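Side-chain contacts in peptidoglycan N-acetylglucosamine deacetylase (Agathobacter rectalis, PDB 5JMU), which probably removes acetyl groups from N-acetylglucosamine in peptidoglycan through its zinc-binding NodB-type catalytic domain, the part of a longer membrane protein present here: residues Q169-I172 with S173-S177; N194-E197 with Q198-W202. One frame throughout, in Å; residues are numbered along the deposited sequence.

Contact 1 (Q169-I172 with S173-S177); sequences QNVI and SGVQS
Ile172 and Gln176, one helical turn apart, lie side by side and point the same way, joined by a bond from side chain to backbone. Gln176 NE2 gives a proton to Ile172 O at 3.0 Å, and the N-H is fairly straight at 161°. The oxygen lies close to the plane of the Gln176 amide, yet NE2 stands above the carbonyl plane of Ile172, 58° out of it, so the bond does not use a lone pair in that plane. With CG beside its own backbone N (chi1 -69°), the extended chain of Gln176 runs alongside Ile172 and brings NE2 to its carbonyl; NE2 also comes within 3.6 Å of Ile172 CG2. The backbone bond from Gln176 N, to Ser173 O, is weak. This lies toward the C-terminal part of helix 164-175, the helix of a beta-alpha-beta unit between strands 152-153 and 180-186 of the parallel sheet. In the conformer modelled here, Ser173 holds OG between its backbone N and carbonyl carbon, 2.8 Å from Gln169 O and 3.2 Å from Asn170 O; which carbonyl the hydroxyl proton serves is not settled. Ser173 N donates to Gln169 O at 3.0 Å. On the buried face Val171 CG1 meets Val175 CG2, likewise in one of two conformers, at 4.2 Å, the two side chains crossing at a slant. Both valines rest on Val183 of strand 180-186, while Val175 N donates to Val171 O at 2.9 Å.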
ATOM      1  N   GLN A 169       1.454  -7.455 -17.691  1.00 15.17           N
ATOM      2  CA  GLN A 169       2.516  -6.873 -18.503  1.00 15.27           C
ATOM      3  C   GLN A 169       3.004  -5.552 -17.907  1.00 14.94           C
ATOM      4  O   GLN A 169       4.188  -5.264 -17.941  1.00 14.59           O
ATOM      5  CB  GLN A 169       2.046  -6.640 -19.939  1.00 16.03           C
ATOM      6  CG  GLN A 169       1.806  -7.952 -20.672  1.00 22.84           C
ATOM      7  CD  GLN A 169       3.002  -8.879 -20.564  1.00 31.83           C
ATOM      8  OE1 GLN A 169       4.146  -8.458 -20.782  1.00 34.18           O
ATOM      9  NE2 GLN A 169       2.752 -10.143 -20.212  1.00 35.69           N
ATOM     10  N   ASN A 170       2.098  -4.772 -17.319  1.00 13.86           N
ATOM     11  CA  ASN A 170       2.500  -3.488 -16.741  1.00 13.66           C
ATOM     12  C   ASN A 170       3.421  -3.686 -15.551  1.00 13.94           C
ATOM     13  O   ASN A 170       4.435  -2.994 -15.406  1.00 13.85           O
ATOM     14  CB  ASN A 170       1.286  -2.686 -16.272  1.00 12.40           C
ATOM     15  CG  ASN A 170       0.505  -2.080 -17.423  1.00 18.27           C
ATOM     16  OD1 ASN A 170       1.037  -1.923 -18.523  1.00 22.13           O
ATOM     17  ND2 ASN A 170      -0.750  -1.729 -17.176  1.00 15.65           N
ATOM     18  N   VAL A 171       3.087  -4.656 -14.698  1.00 12.25           N
ATOM     19  CA  VAL A 171       3.893  -4.864 -13.496  1.00 11.04           C
ATOM     20  C   VAL A 171       5.255  -5.476 -13.874  1.00 13.54           C
ATOM     21  O   VAL A 171       6.314  -5.023 -13.407  1.00 12.85           O
ATOM     22  CB  VAL A 171       3.164  -5.742 -12.494  1.00 12.56           C
ATOM     23  CG1 VAL A 171       4.083  -6.131 -11.292  1.00 14.31           C
ATOM     24  CG2 VAL A 171       1.942  -4.989 -11.989  1.00 12.13           C
ATOM     25  N   ILE A 172       5.249  -6.457 -14.766  1.00 12.24           N
ATOM     26  CA  ILE A 172       6.502  -7.112 -15.151  1.00 12.97           C
ATOM     27  C   ILE A 172       7.431  -6.130 -15.854  1.00 15.45           C
ATOM     28  O   ILE A 172       8.641  -6.075 -15.603  1.00 17.70           O
ATOM     29  CB  ILE A 172       6.193  -8.329 -16.045  1.00 18.60           C
ATOM     30  CG1 ILE A 172       5.594  -9.463 -15.192  1.00 18.79           C
ATOM     31  CG2 ILE A 172       7.446  -8.752 -16.858  1.00 25.12           C
ATOM     32  CD1 ILE A 172       5.037 -10.643 -16.090  1.00 23.35           C
ATOM     33  N   SER A 173       6.884  -5.313 -16.742  1.00 16.81           N
ATOM     34  CA  SER A 173       7.757  -4.329 -17.377  0.75 15.22           C
ATOM     35  C   SER A 173       8.206  -3.234 -16.391  1.00 15.82           C
ATOM     36  O   SER A 173       9.385  -2.835 -16.422  1.00 17.60           O
ATOM     37  CB  SER A 173       7.072  -3.719 -18.604  0.75 22.39           C
ATOM     38  OG  SER A 173       5.892  -3.061 -18.243  0.75 19.94           O
ATOM     39  N   GLY A 174       7.329  -2.748 -15.505  1.00 12.63           N
ATOM     40  CA  GLY A 174       7.780  -1.745 -14.540  1.00 13.35           C
ATOM     41  C   GLY A 174       8.844  -2.201 -13.538  1.00 13.44           C
ATOM     42  O   GLY A 174       9.746  -1.436 -13.168  1.00 12.97           O
ATOM     43  N   VAL A 175       8.747  -3.448 -13.075  1.00 12.15           N
ATOM     44  CA  VAL A 175       9.711  -3.994 -12.117  0.59 12.56           C
ATOM     45  C   VAL A 175      11.118  -4.007 -12.682  1.00 13.16           C
ATOM     46  O   VAL A 175      12.098  -3.854 -11.956  1.00 13.41           O
ATOM     47  CB  VAL A 175       9.257  -5.412 -11.688  0.59 13.43           C
ATOM     48  CG1 VAL A 175      10.406  -6.276 -11.223  0.59 16.58           C
ATOM     49  CG2 VAL A 175       8.142  -5.302 -10.607  0.59 11.17           C
ATOM     50  N   GLN A 176      11.223  -4.210 -13.996  1.00 13.51           N
ATOM     51  CA  GLN A 176      12.549  -4.333 -14.593  1.00 14.71           C
ATOM     52  C   GLN A 176      13.305  -3.010 -14.623  1.00 16.41           C
ATOM     53  O   GLN A 176      14.503  -2.987 -14.928  1.00 18.84           O
ATOM     54  CB  GLN A 176      12.436  -4.904 -16.002  1.00 18.13           C
ATOM     55  CG  GLN A 176      11.996  -6.374 -15.968  1.00 20.71           C
ATOM     56  CD  GLN A 176      11.793  -6.917 -17.345  1.00 22.63           C
ATOM     57  OE1 GLN A 176      12.756  -7.105 -18.090  1.00 28.80           O
ATOM     58  NE2 GLN A 176      10.543  -7.127 -17.723  1.00 20.32           N
ATOM     59  N   SER A 177      12.615  -1.923 -14.318  1.00 15.07           N
ATOM     60  CA  SER A 177      13.263  -0.629 -14.230  1.00 14.81           C
ATOM     61  C   SER A 177      13.976  -0.395 -12.915  1.00 16.89           C
ATOM     62  O   SER A 177      14.700   0.585 -12.817  1.00 16.97           O
ATOM     63  CB  SER A 177      12.242   0.493 -14.396  1.00 20.43           C
ATOM     64  OG  SER A 177      11.623   0.346 -15.658  1.00 30.25           O
TER

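Contact 2 (N194-E197 with Q198-W202); sequences NAVE and QIIQW
Val196 CG1 meets Ile200 CD1 at 3.6 Å, an i to i+4 contact in the first turns of helix 196-205, which packs in the NodB-homology catalytic domain against helices 34-43 and 164-175. The two side chains slant across one another. Val196 holds CG1 anti to its backbone N (chi1 169°), which places it beside the carbonyl carbon, facing Ile200, and Ile200 reaches back with CG1 beside its own N (chi1 -68°) and CD1 extended beyond it. Leu41 touches both residues from helix 34-43, and on strand 21-27 Phe26 meets Val196 while Leu24 meets Ile200. An alanine in place of Ile200 would lack everything beyond CB, would probably leave Val196 CG1 without its CD1 neighbour in the next turn, and is likely to open a gap beside Leu41 and Leu24. One residue back, Ile199 takes a similar shape: its CD1 lies 3.5 Å from Ala195 O and 4.0 Å from Ala195 CB, while Ile199 N donates to the same oxygen. The more exposed side is built differently. Gln201 runs extended across Glu197, its CG 3.2 Å from Glu197 O. The carboxylate and amide planes are 30° apart, but Glu197 OE2 and Gln201 NE2 stay 4.2 Å from each other; that carboxylate oxygen is held instead by a salt bridge to Lys43 and a hydrogen bond from Tyr44. At the start of the helix a water links Asn194 to the backbone of Gln198, donating to Asn194 O at 2.7 Å and accepting from Gln198 N at 3.0 Å.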
ATOM      1  N   ASN A 194      -6.506 -10.911 -10.126  1.00 14.80           N
ATOM      2  CA  ASN A 194      -6.342 -12.122 -10.935  1.00 15.16           C
ATOM      3  C   ASN A 194      -5.006 -12.134 -11.697  1.00 16.22           C
ATOM      4  O   ASN A 194      -4.629 -13.152 -12.288  1.00 18.41           O
ATOM      5  CB  ASN A 194      -7.508 -12.273 -11.926  1.00 16.23           C
ATOM      6  CG  ASN A 194      -8.785 -12.737 -11.254  1.00 19.20           C
ATOM      7  OD1 ASN A 194      -8.767 -13.169 -10.094  1.00 24.45           O
ATOM      8  ND2 ASN A 194      -9.895 -12.685 -11.997  1.00 20.34           N
ATOM      9  N   ALA A 195      -4.306 -11.003 -11.680  1.00 14.90           N
ATOM     10  CA  ALA A 195      -2.996 -10.897 -12.306  1.00 17.43           C
ATOM     11  C   ALA A 195      -1.860 -11.375 -11.397  1.00 14.49           C
ATOM     12  O   ALA A 195      -0.751 -11.620 -11.841  1.00 13.71           O
ATOM     13  CB  ALA A 195      -2.739  -9.438 -12.707  1.00 13.67           C
ATOM     14  N   VAL A 196      -2.131 -11.474 -10.104  1.00 13.85           N
ATOM     15  CA  VAL A 196      -1.035 -11.621  -9.142  1.00 14.67           C
ATOM     16  C   VAL A 196      -0.303 -12.964  -9.329  1.00 14.60           C
ATOM     17  O   VAL A 196       0.944 -13.017  -9.267  1.00 14.01           O
ATOM     18  CB  VAL A 196      -1.562 -11.494  -7.704  1.00 13.16           C
ATOM     19  CG1 VAL A 196      -0.485 -11.910  -6.675  1.00 12.51           C
ATOM     20  CG2 VAL A 196      -2.022 -10.039  -7.458  1.00 13.13           C
ATOM     21  N   GLU A 197      -1.055 -14.023  -9.629  1.00 13.80           N
ATOM     22  CA  GLU A 197      -0.405 -15.313  -9.834  1.00 13.86           C
ATOM     23  C   GLU A 197       0.681 -15.309 -10.936  1.00 16.27           C
ATOM     24  O   GLU A 197       1.824 -15.782 -10.732  1.00 14.80           O
ATOM     25  CB  GLU A 197      -1.460 -16.408 -10.121  1.00 15.73           C
ATOM     26  CG  GLU A 197      -0.819 -17.770 -10.369  1.00 17.16           C
ATOM     27  CD  GLU A 197      -1.811 -18.931 -10.268  1.00 24.38           C
ATOM     28  OE1 GLU A 197      -2.977 -18.783 -10.694  1.00 30.22           O
ATOM     29  OE2 GLU A 197      -1.410 -19.995  -9.766  1.00 23.16           O
ATOM     30  N   GLN A 198       0.350 -14.774 -12.110  1.00 16.28           N
ATOM     31  CA  GLN A 198       1.326 -14.698 -13.191  1.00 14.82           C
ATOM     32  C   GLN A 198       2.478 -13.761 -12.853  1.00 13.10           C
ATOM     33  O   GLN A 198       3.615 -14.045 -13.241  1.00 16.27           O
ATOM     34  CB  GLN A 198       0.663 -14.238 -14.460  1.00 15.44           C
ATOM     35  CG  GLN A 198      -0.124 -15.311 -15.153  1.00 20.52           C
ATOM     36  CD  GLN A 198      -0.989 -14.663 -16.224  1.00 23.35           C
ATOM     37  OE1 GLN A 198      -0.557 -14.483 -17.369  1.00 31.08           O
ATOM     38  NE2 GLN A 198      -2.195 -14.263 -15.851  1.00 21.54           N
ATOM     39  N   ILE A 199       2.194 -12.667 -12.124  1.00 13.78           N
ATOM     40  CA  ILE A 199       3.253 -11.757 -11.705  1.00 13.76           C
ATOM     41  C   ILE A 199       4.256 -12.491 -10.798  1.00 12.52           C
ATOM     42  O   ILE A 199       5.475 -12.373 -10.985  1.00 13.73           O
ATOM     43  CB  ILE A 199       2.646 -10.516 -10.986  1.00 11.60           C
ATOM     44  CG1 ILE A 199       1.948  -9.611 -12.023  1.00 12.36           C
ATOM     45  CG2 ILE A 199       3.716  -9.707 -10.240  1.00 12.44           C
ATOM     46  CD1 ILE A 199       0.929  -8.595 -11.359  1.00 13.34           C
ATOM     47  N   ILE A 200       3.754 -13.253  -9.833  1.00 12.07           N
ATOM     48  CA  ILE A 200       4.633 -14.028  -8.956  1.00 12.19           C
ATOM     49  C   ILE A 200       5.401 -15.118  -9.741  1.00 12.60           C
ATOM     50  O   ILE A 200       6.629 -15.291  -9.529  1.00 14.37           O
ATOM     51  CB  ILE A 200       3.856 -14.651  -7.801  1.00 12.76           C
ATOM     52  CG1 ILE A 200       3.367 -13.542  -6.846  1.00 13.12           C
ATOM     53  CG2 ILE A 200       4.783 -15.630  -7.029  1.00 17.90           C
ATOM     54  CD1 ILE A 200       2.333 -14.047  -5.830  1.00 16.08           C
ATOM     55  N   GLN A 201       4.708 -15.837 -10.613  1.00 13.86           N
ATOM     56  CA  GLN A 201       5.389 -16.850 -11.408  1.00 14.31           C
ATOM     57  C   GLN A 201       6.551 -16.230 -12.184  1.00 14.41           C
ATOM     58  O   GLN A 201       7.664 -16.768 -12.187  1.00 16.61           O
ATOM     59  CB  GLN A 201       4.423 -17.514 -12.393  1.00 15.30           C
ATOM     60  CG  GLN A 201       3.423 -18.430 -11.670  1.00 20.88           C
ATOM     61  CD  GLN A 201       2.330 -18.973 -12.583  1.00 22.30           C
ATOM     62  OE1 GLN A 201       1.887 -18.318 -13.510  1.00 27.94           O
ATOM     63  NE2 GLN A 201       1.882 -20.168 -12.292  1.00 26.72           N
ATOM     64  N   TRP A 202       6.285 -15.106 -12.835  1.00 14.40           N
ATOM     65  CA  TRP A 202       7.342 -14.466 -13.614  1.00 14.89           C
ATOM     66  C   TRP A 202       8.494 -14.000 -12.710  1.00 15.64           C
ATOM     67  O   TRP A 202       9.678 -14.241 -12.999  1.00 15.49           O
ATOM     68  CB  TRP A 202       6.791 -13.277 -14.414  1.00 14.48           C
ATOM     69  CG  TRP A 202       7.867 -12.622 -15.202  1.00 16.75           C
ATOM     70  CD1 TRP A 202       8.285 -12.947 -16.475  1.00 20.63           C
ATOM     71  CD2 TRP A 202       8.703 -11.550 -14.767  1.00 18.08           C
ATOM     72  NE1 TRP A 202       9.330 -12.138 -16.840  1.00 24.30           N
ATOM     73  CE2 TRP A 202       9.590 -11.258 -15.823  1.00 20.96           C
ATOM     74  CE3 TRP A 202       8.763 -10.783 -13.599  1.00 22.00           C
ATOM     75  CZ2 TRP A 202      10.557 -10.244 -15.718  1.00 22.19           C
ATOM     76  CZ3 TRP A 202       9.708  -9.787 -13.503  1.00 25.29           C
ATOM     77  CH2 TRP A 202      10.574  -9.519 -14.550  1.00 22.80           C
TER
HETATM   78  O   HOH W   1      -2.460 -14.547 -13.122  1.00 18.33           O

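Contact 1 comes first along the chain, in the later part of helix 164-175; contact 2 follows after strand 180-186, at the start of helix 196-205. Their centres are about 12 Å apart, and the two helices pack directly on each other. Ile172 CG2 lies 3.5 Å from Trp202 CE2, Gln176 also meets the indole, and Val171 CG1 reaches Ile199 CG2 at 3.7 Å. Tyr208 touches Val175 and Gln176 and meets the ring of Trp202, extending this seam of packed side chains. Both contacts thus belong to the helical layer outside the parallel sheet of the NodB-type domain, away from the zinc site formed by Asp28, His76 and His80.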